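PDB 5BS1: CrRbcX-IIa from Chlamydomonas reinhardtii, which probably acts as a chaperone in the assembly of Rubisco, working as a homodimer of helical subunits. Local coordinates for residues A[30-38]-A[51-59]; A[1-9]-A[16-24]. All blocks are in the same frame, centred on the assembly; numbering follows the deposited sequence. Where two conformers were deposited one is given.

How the interactions relate
Two contacts made by the same long helix, 13-38, illustrate how chemistry follows place in the fold. Interaction 1 packs the C-terminal part of that helix against helix 46-59 through apolar side chains, with no hydrogen bond between the segments and no other chain touching them. Interaction 2 lays the N-terminal loop over an early part of the helix and mixes aliphatic packing with one lysine-to-carbonyl bond, close to the second subunit. The centres of interaction 1 and interaction 2 are about 24 Å apart, on opposite sides of the chain's centre. Each is partly buried: both combine buried residues with partners at the surface, and in interaction 2 the buried residues belong mostly to the helix.

Interaction 1 of 2, residues A[30-38]-A[51-59]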
# COMPACT_ATOMS: atom_id res chain seq x y z
N ALA A 30 -14.16 1.80 8.28
CA ALA A 30 -15.01 0.76 8.83
C ALA A 30 -14.68 0.49 10.29
O ALA A 30 -15.59 0.33 11.13
CB ALA A 30 -14.89 -0.54 8.04
N ARG A 31 -13.38 0.42 10.61
CA ARG A 31 -12.96 0.23 11.99
C ARG A 31 -13.37 1.38 12.87
O ARG A 31 -13.84 1.16 13.99
CB ARG A 31 -11.46 0.04 12.11
CG ARG A 31 -10.95 -1.28 11.59
CD ARG A 31 -9.49 -1.42 12.00
NE ARG A 31 -9.35 -1.80 13.43
CZ ARG A 31 -8.45 -1.31 14.29
NH1 ARG A 31 -8.44 -1.77 15.54
NH2 ARG A 31 -7.59 -0.37 13.94
N VAL A 32 -13.22 2.60 12.38
CA VAL A 32 -13.63 3.81 13.10
C VAL A 32 -15.10 3.78 13.42
O VAL A 32 -15.51 4.00 14.56
CB VAL A 32 -13.28 5.10 12.31
CG1 VAL A 32 -14.01 6.33 12.86
CG2 VAL A 32 -11.78 5.33 12.32
N VAL A 33 -15.91 3.48 12.41
CA VAL A 33 -17.35 3.47 12.57
C VAL A 33 -17.77 2.34 13.51
O VAL A 33 -18.65 2.53 14.32
CB VAL A 33 -18.05 3.43 11.19
CG1 VAL A 33 -19.55 3.18 11.31
CG2 VAL A 33 -17.81 4.75 10.46
N LEU A 34 -17.16 1.17 13.38
CA LEU A 34 -17.53 0.07 14.28
C LEU A 34 -17.31 0.47 15.73
O LEU A 34 -18.15 0.17 16.59
CB LEU A 34 -16.77 -1.20 13.96
CG LEU A 34 -17.23 -2.49 14.67
CD1 LEU A 34 -18.66 -2.85 14.32
CD2 LEU A 34 -16.31 -3.62 14.26
N GLU A 35 -16.19 1.11 16.02
CA GLU A 35 -15.87 1.52 17.39
C GLU A 35 -16.89 2.52 17.88
O GLU A 35 -17.34 2.47 19.04
CB GLU A 35 -14.46 2.11 17.43
CG GLU A 35 -13.95 2.55 18.80
CD GLU A 35 -12.49 3.00 18.77
OE1 GLU A 35 -12.22 4.21 18.64
OE2 GLU A 35 -11.58 2.15 18.87
N GLN A 36 -17.26 3.45 17.01
CA GLN A 36 -18.24 4.47 17.35
C GLN A 36 -19.60 3.88 17.65
O GLN A 36 -20.31 4.40 18.52
CB GLN A 36 -18.33 5.50 16.22
CG GLN A 36 -17.09 6.38 16.20
CD GLN A 36 -17.05 7.32 15.01
OE1 GLN A 36 -17.82 7.18 14.06
NE2 GLN A 36 -16.14 8.29 15.05
N LEU A 37 -19.97 2.82 16.95
CA LEU A 37 -21.28 2.19 17.12
C LEU A 37 -21.39 1.39 18.40
O LEU A 37 -22.50 1.07 18.83
CB LEU A 37 -21.63 1.30 15.93
CG LEU A 37 -21.93 2.06 14.64
CD1 LEU A 37 -21.98 1.13 13.45
CD2 LEU A 37 -23.24 2.82 14.75
N GLN A 38 -20.26 1.04 18.99
CA GLN A 38 -20.26 0.35 20.28
C GLN A 38 -20.07 1.32 21.46
O GLN A 38 -20.46 1.01 22.59
CB GLN A 38 -19.18 -0.70 20.27
CG GLN A 38 -19.45 -1.76 19.26
CD GLN A 38 -18.35 -2.78 19.23
OE1 GLN A 38 -17.40 -2.66 18.45
NE2 GLN A 38 -18.44 -3.77 20.11
N ALA A 51 -27.19 -0.71 12.18
CA ALA A 51 -25.94 -0.35 11.50
C ALA A 51 -24.79 -1.17 12.08
O ALA A 51 -23.95 -1.65 11.33
CB ALA A 51 -25.68 1.14 11.66
N TYR A 52 -24.77 -1.35 13.40
CA TYR A 52 -23.77 -2.20 14.05
C TYR A 52 -23.88 -3.62 13.52
O TYR A 52 -22.88 -4.24 13.17
CB TYR A 52 -23.95 -2.18 15.57
CG TYR A 52 -23.17 -3.22 16.30
CD1 TYR A 52 -21.83 -3.08 16.52
CD2 TYR A 52 -23.79 -4.41 16.74
CE1 TYR A 52 -21.10 -4.07 17.17
CE2 TYR A 52 -23.07 -5.39 17.41
CZ TYR A 52 -21.74 -5.22 17.63
OH TYR A 52 -21.00 -6.19 18.30
N LEU A 53 -25.09 -4.17 13.49
CA LEU A 53 -25.27 -5.56 13.05
C LEU A 53 -24.79 -5.73 11.61
O LEU A 53 -24.08 -6.67 11.32
CB LEU A 53 -26.72 -5.99 13.17
CG LEU A 53 -27.35 -6.06 14.57
CD1 LEU A 53 -28.84 -6.34 14.49
CD2 LEU A 53 -26.66 -7.11 15.41
N ASP A 54 -25.12 -4.76 10.76
CA ASP A 54 -24.77 -4.86 9.34
C ASP A 54 -23.26 -4.69 9.15
O ASP A 54 -22.65 -5.40 8.34
CB ASP A 54 -25.51 -3.79 8.53
CG ASP A 54 -27.01 -4.04 8.42
OD1 ASP A 54 -27.46 -5.18 8.62
OD2 ASP A 54 -27.78 -3.09 8.17
N LEU A 55 -22.65 -3.78 9.89
CA LEU A 55 -21.22 -3.54 9.76
C LEU A 55 -20.44 -4.76 10.20
O LEU A 55 -19.48 -5.14 9.53
CB LEU A 55 -20.77 -2.30 10.51
CG LEU A 55 -19.32 -1.86 10.27
CD1 LEU A 55 -18.96 -1.73 8.78
CD2 LEU A 55 -19.04 -0.57 10.98
N MSE A 56 -20.91 -5.41 11.27
CA MSE A 56 -20.27 -6.65 11.71
C MSE A 56 -20.33 -7.67 10.56
O MSE A 56 -19.34 -8.34 10.30
CB MSE A 56 -20.96 -7.18 12.98
CG MSE A 56 -20.74 -6.42 14.28
SE MSE A 56 -18.97 -6.63 15.07
CE MSE A 56 -19.36 -8.39 15.90
N ASP A 57 -21.47 -7.81 9.89
CA ASP A 57 -21.61 -8.74 8.74
C ASP A 57 -20.64 -8.40 7.62
O ASP A 57 -19.93 -9.28 7.13
CB ASP A 57 -23.01 -8.70 8.14
CG ASP A 57 -24.04 -9.44 8.96
OD1 ASP A 57 -23.65 -10.28 9.78
OD2 ASP A 57 -25.24 -9.18 8.76
N PHE A 58 -20.60 -7.13 7.24
CA PHE A 58 -19.80 -6.73 6.09
C PHE A 58 -18.32 -6.76 6.35
O PHE A 58 -17.55 -7.02 5.42
CB PHE A 58 -20.23 -5.35 5.55
CG PHE A 58 -21.43 -5.42 4.68
CD1 PHE A 58 -21.35 -5.98 3.41
CD2 PHE A 58 -22.66 -4.97 5.12
CE1 PHE A 58 -22.47 -6.08 2.61
CE2 PHE A 58 -23.78 -5.06 4.32
CZ PHE A 58 -23.68 -5.62 3.06
N LEU A 59 -17.89 -6.57 7.59
CA LEU A 59 -16.49 -6.79 7.93
C LEU A 59 -16.07 -8.25 7.84
O LEU A 59 -14.88 -8.56 7.77
CB LEU A 59 -16.15 -6.21 9.28
CG LEU A 59 -16.06 -4.69 9.22
CD1 LEU A 59 -15.92 -4.15 10.62
CD2 LEU A 59 -14.91 -4.24 8.34
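Leu37 meets the first turn of segment 51-59 mainly through its CD1 methyl, which lies 4.1 Å from Ala51 CB and also rests against the backbone N of Tyr52. Tyr52 comes next. Its CG stands anti to the backbone N (chi1 168°), a setting that carries the ring toward segment 30-38. There Leu37 CB sits beside the ring edge, almost level with it, while Leu34 CD1 and Gln38 CG approach obliquely, the latter 3.5 Å from Tyr52 CE1. The Gln38 amide is inclined by 43° to the ring, so the two groups do not stack flat. A serine in place of Tyr52 would probably open a gap beside Leu34 and leave the aliphatic part of Gln38 without its packing surface.

One turn on, Leu55 is a knob in the hole formed by Ala30, Val33, Leu34 and Leu37. Its CD2 does most of the touching: it presses on the helix backbone, 3.5 Å from Leu34 N, and meets Val33 CG1 at 3.8 Å. Selenomethionine Met56 places its CG 3.6 Å above one face of the Tyr52 ring, displaced from the ring centre; the bend of the chain beyond CG then sets SE 3.9 Å from Leu34 CD1, the two side chains roughly perpendicular. Leu59 divides its methyls between two partners, CD1 against Leu34 CD2 and CD2 at 3.7 Å from Ala30 CB. Leu34 thereby becomes the reciprocal knob, held among Tyr52, Leu55, Met56 and Leu59.

Behind this layer Ala30 also touches Trp71 of helix 69-78, and Val33 touches Leu86 and Val89 of helix 80-96. With segment axes 9.8 Å apart and running at 144°, the arrangement is knobs-into-holes packing of roughly antiparallel, inclined neighbours, here within the helical bundle of an RbcX subunit.

Interaction 2 of 2, residues A[1-9]-A[16-24]; sequences MHIPADSFS and KAAVALRSL
Ile3 makes the tight centre of this contact by setting its CG2 methyl directly on the helix backbone, 3.4 Å from both Lys16 C and Ala17 N. Its other branch reaches along the helix, CG1 lying 3.8 Å from Ala20 CB. Asp6 closes in on the same alanine: OD2 is 3.0 Å from Ala20 CA, a close carboxylate-to-carbon approach, whereas the nearby Ala20 N is poorly angled and forms no hydrogen bond with it. The small Ala20 side chain is thus wedged between an aliphatic and a polar group.

Lys16 runs alongside the 3-10 turn of residues 3-5. With CG anti to its carbonyl carbon (chi1 -68°) and the rest of the chain extended, its methylenes pass the carbonyl oxygens of Ile3, Pro4 and Asp6, and NZ donates to Pro4 O at 3.1 Å. The donor meets that carbonyl at a C=O...N angle of 135°, tilted 19° from its plane.

The solvent side begins with the exposed selenomethionine Met1. Fully extended, it lays its end over Ala20, Leu21 and Leu24, CE 3.8 Å from Leu21 CD2 and SE near Leu24 CD2. The fit is looser at the other end, where Ser7 CB approaches Val19 CG2 at 4.0 Å and the exposed Phe8 comes near through its backbone O while its CB is directed away from the helix.

The second subunit packs alongside, its Phe27 on Pro4 and its Thr102 on Leu21, while Arg22 NE is hydrogen-bonded to Thr110 OG1 of the second subunit. The arrangement is that of an N-terminal segment containing a short 3-10 turn, folded back along the start of the first helix beside the dimer interface of an RbcX protein.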
# COMPACT_ATOMS: atom_id res chain seq x y z
N MSE A 1 -2.23 -6.01 2.19
CA MSE A 1 -1.98 -4.87 1.29
C MSE A 1 -0.78 -5.23 0.48
O MSE A 1 0.37 -5.10 0.93
CB MSE A 1 -1.85 -3.59 2.12
CG MSE A 1 -1.58 -2.35 1.29
SE MSE A 1 -1.57 -0.85 2.57
CE MSE A 1 -1.57 0.67 1.36
N HIS A 2 -1.03 -5.74 -0.71
CA HIS A 2 0.02 -6.09 -1.63
C HIS A 2 -0.16 -5.23 -2.87
O HIS A 2 -0.97 -5.51 -3.76
CB HIS A 2 -0.01 -7.60 -1.95
CG HIS A 2 1.05 -8.03 -2.91
ND1 HIS A 2 0.78 -8.70 -4.09
CD2 HIS A 2 2.39 -7.87 -2.88
CE1 HIS A 2 1.91 -8.95 -4.72
NE2 HIS A 2 2.90 -8.45 -4.01
N ILE A 3 0.59 -4.13 -2.93
CA ILE A 3 0.33 -3.12 -3.93
C ILE A 3 0.50 -3.62 -5.37
O ILE A 3 -0.31 -3.28 -6.24
CB ILE A 3 1.12 -1.82 -3.64
CG1 ILE A 3 0.75 -1.27 -2.27
CG2 ILE A 3 0.88 -0.80 -4.75
CD1 ILE A 3 1.63 -0.10 -1.84
N PRO A 4 1.51 -4.46 -5.66
CA PRO A 4 1.61 -4.89 -7.08
C PRO A 4 0.37 -5.59 -7.66
O PRO A 4 0.25 -5.60 -8.88
CB PRO A 4 2.79 -5.83 -7.08
CG PRO A 4 3.64 -5.39 -5.93
CD PRO A 4 2.73 -4.79 -4.90
N ALA A 5 -0.48 -6.18 -6.82
CA ALA A 5 -1.70 -6.86 -7.24
C ALA A 5 -2.94 -5.97 -7.31
O ALA A 5 -4.00 -6.43 -7.73
CB ALA A 5 -1.99 -8.03 -6.31
N ASP A 6 -2.84 -4.73 -6.82
CA ASP A 6 -3.94 -3.78 -6.86
C ASP A 6 -4.10 -3.08 -8.21
O ASP A 6 -3.23 -3.16 -9.09
CB ASP A 6 -3.84 -2.76 -5.69
CG ASP A 6 -4.53 -3.29 -4.41
OD1 ASP A 6 -4.63 -4.52 -4.20
OD2 ASP A 6 -5.01 -2.49 -3.61
N SER A 7 -5.26 -2.45 -8.38
CA SER A 7 -5.62 -1.82 -9.66
C SER A 7 -5.52 -2.84 -10.78
O SER A 7 -5.84 -4.03 -10.62
CB SER A 7 -4.73 -0.60 -9.89
OG SER A 7 -5.11 0.21 -11.00
N PHE A 8 -5.13 -2.37 -11.95
CA PHE A 8 -5.12 -3.23 -13.14
C PHE A 8 -3.70 -3.51 -13.59
O PHE A 8 -2.79 -2.74 -13.33
CB PHE A 8 -5.95 -2.59 -14.25
CG PHE A 8 -5.48 -1.22 -14.69
CD1 PHE A 8 -6.01 -0.08 -14.12
CD2 PHE A 8 -4.57 -1.09 -15.71
CE1 PHE A 8 -5.61 1.16 -14.55
CE2 PHE A 8 -4.14 0.16 -16.13
CZ PHE A 8 -4.66 1.29 -15.55
N SER A 9 -3.52 -4.68 -14.25
CA SER A 9 -2.26 -4.96 -14.90
C SER A 9 -2.03 -3.92 -16.01
O SER A 9 -2.86 -3.77 -16.91
CB SER A 9 -2.23 -6.38 -15.51
OG SER A 9 -0.99 -6.63 -16.14
N LYS A 16 -1.27 1.95 -8.63
CA LYS A 16 -1.47 0.79 -7.78
C LYS A 16 -1.46 1.19 -6.31
O LYS A 16 -2.33 0.75 -5.56
CB LYS A 16 -0.43 -0.29 -8.07
CG LYS A 16 -0.58 -0.92 -9.43
CD LYS A 16 0.35 -2.11 -9.60
CE LYS A 16 0.14 -2.76 -10.96
NZ LYS A 16 1.19 -3.79 -11.19
N ALA A 17 -0.51 2.02 -5.91
CA ALA A 17 -0.41 2.48 -4.54
C ALA A 17 -1.65 3.29 -4.16
O ALA A 17 -2.18 3.11 -3.07
CB ALA A 17 0.86 3.28 -4.32
N ALA A 18 -2.11 4.15 -5.06
CA ALA A 18 -3.30 4.99 -4.79
C ALA A 18 -4.52 4.12 -4.54
O ALA A 18 -5.26 4.34 -3.59
CB ALA A 18 -3.52 5.96 -5.93
N VAL A 19 -4.72 3.12 -5.38
CA VAL A 19 -5.90 2.22 -5.22
C VAL A 19 -5.80 1.38 -3.95
O VAL A 19 -6.76 1.19 -3.23
CB VAL A 19 -6.10 1.37 -6.49
CG1 VAL A 19 -7.23 0.39 -6.29
CG2 VAL A 19 -6.40 2.31 -7.66
N ALA A 20 -4.59 0.91 -3.65
CA ALA A 20 -4.35 0.18 -2.41
C ALA A 20 -4.64 1.06 -1.20
O ALA A 20 -5.25 0.62 -0.22
CB ALA A 20 -2.92 -0.30 -2.37
N LEU A 21 -4.22 2.31 -1.26
CA LEU A 21 -4.49 3.27 -0.17
C LEU A 21 -6.00 3.49 -0.03
O LEU A 21 -6.52 3.54 1.09
CB LEU A 21 -3.80 4.62 -0.37
CG LEU A 21 -2.29 4.63 -0.14
CD1 LEU A 21 -1.72 5.91 -0.66
CD2 LEU A 21 -1.94 4.42 1.32
N ARG A 22 -6.71 3.59 -1.15
CA ARG A 22 -8.15 3.77 -1.09
C ARG A 22 -8.81 2.63 -0.34
O ARG A 22 -9.73 2.84 0.45
CB ARG A 22 -8.73 3.92 -2.52
CG ARG A 22 -8.38 5.28 -3.15
CD ARG A 22 -9.35 5.72 -4.23
NE ARG A 22 -10.66 5.70 -3.62
CZ ARG A 22 -11.72 5.01 -4.01
NH1 ARG A 22 -12.77 4.98 -3.19
NH2 ARG A 22 -11.78 4.43 -5.21
N SER A 23 -8.37 1.40 -0.61
CA SER A 23 -8.90 0.23 0.11
C SER A 23 -8.55 0.29 1.57
O SER A 23 -9.37 0.01 2.46
CB SER A 23 -8.41 -1.10 -0.47
OG SER A 23 -8.99 -1.34 -1.73
N LEU A 24 -7.30 0.66 1.87
CA LEU A 24 -6.89 0.85 3.26
C LEU A 24 -7.78 1.87 3.99
O LEU A 24 -8.22 1.64 5.12
CB LEU A 24 -5.42 1.27 3.33
CG LEU A 24 -4.88 1.59 4.72
CD1 LEU A 24 -4.91 0.37 5.62
CD2 LEU A 24 -3.49 2.19 4.68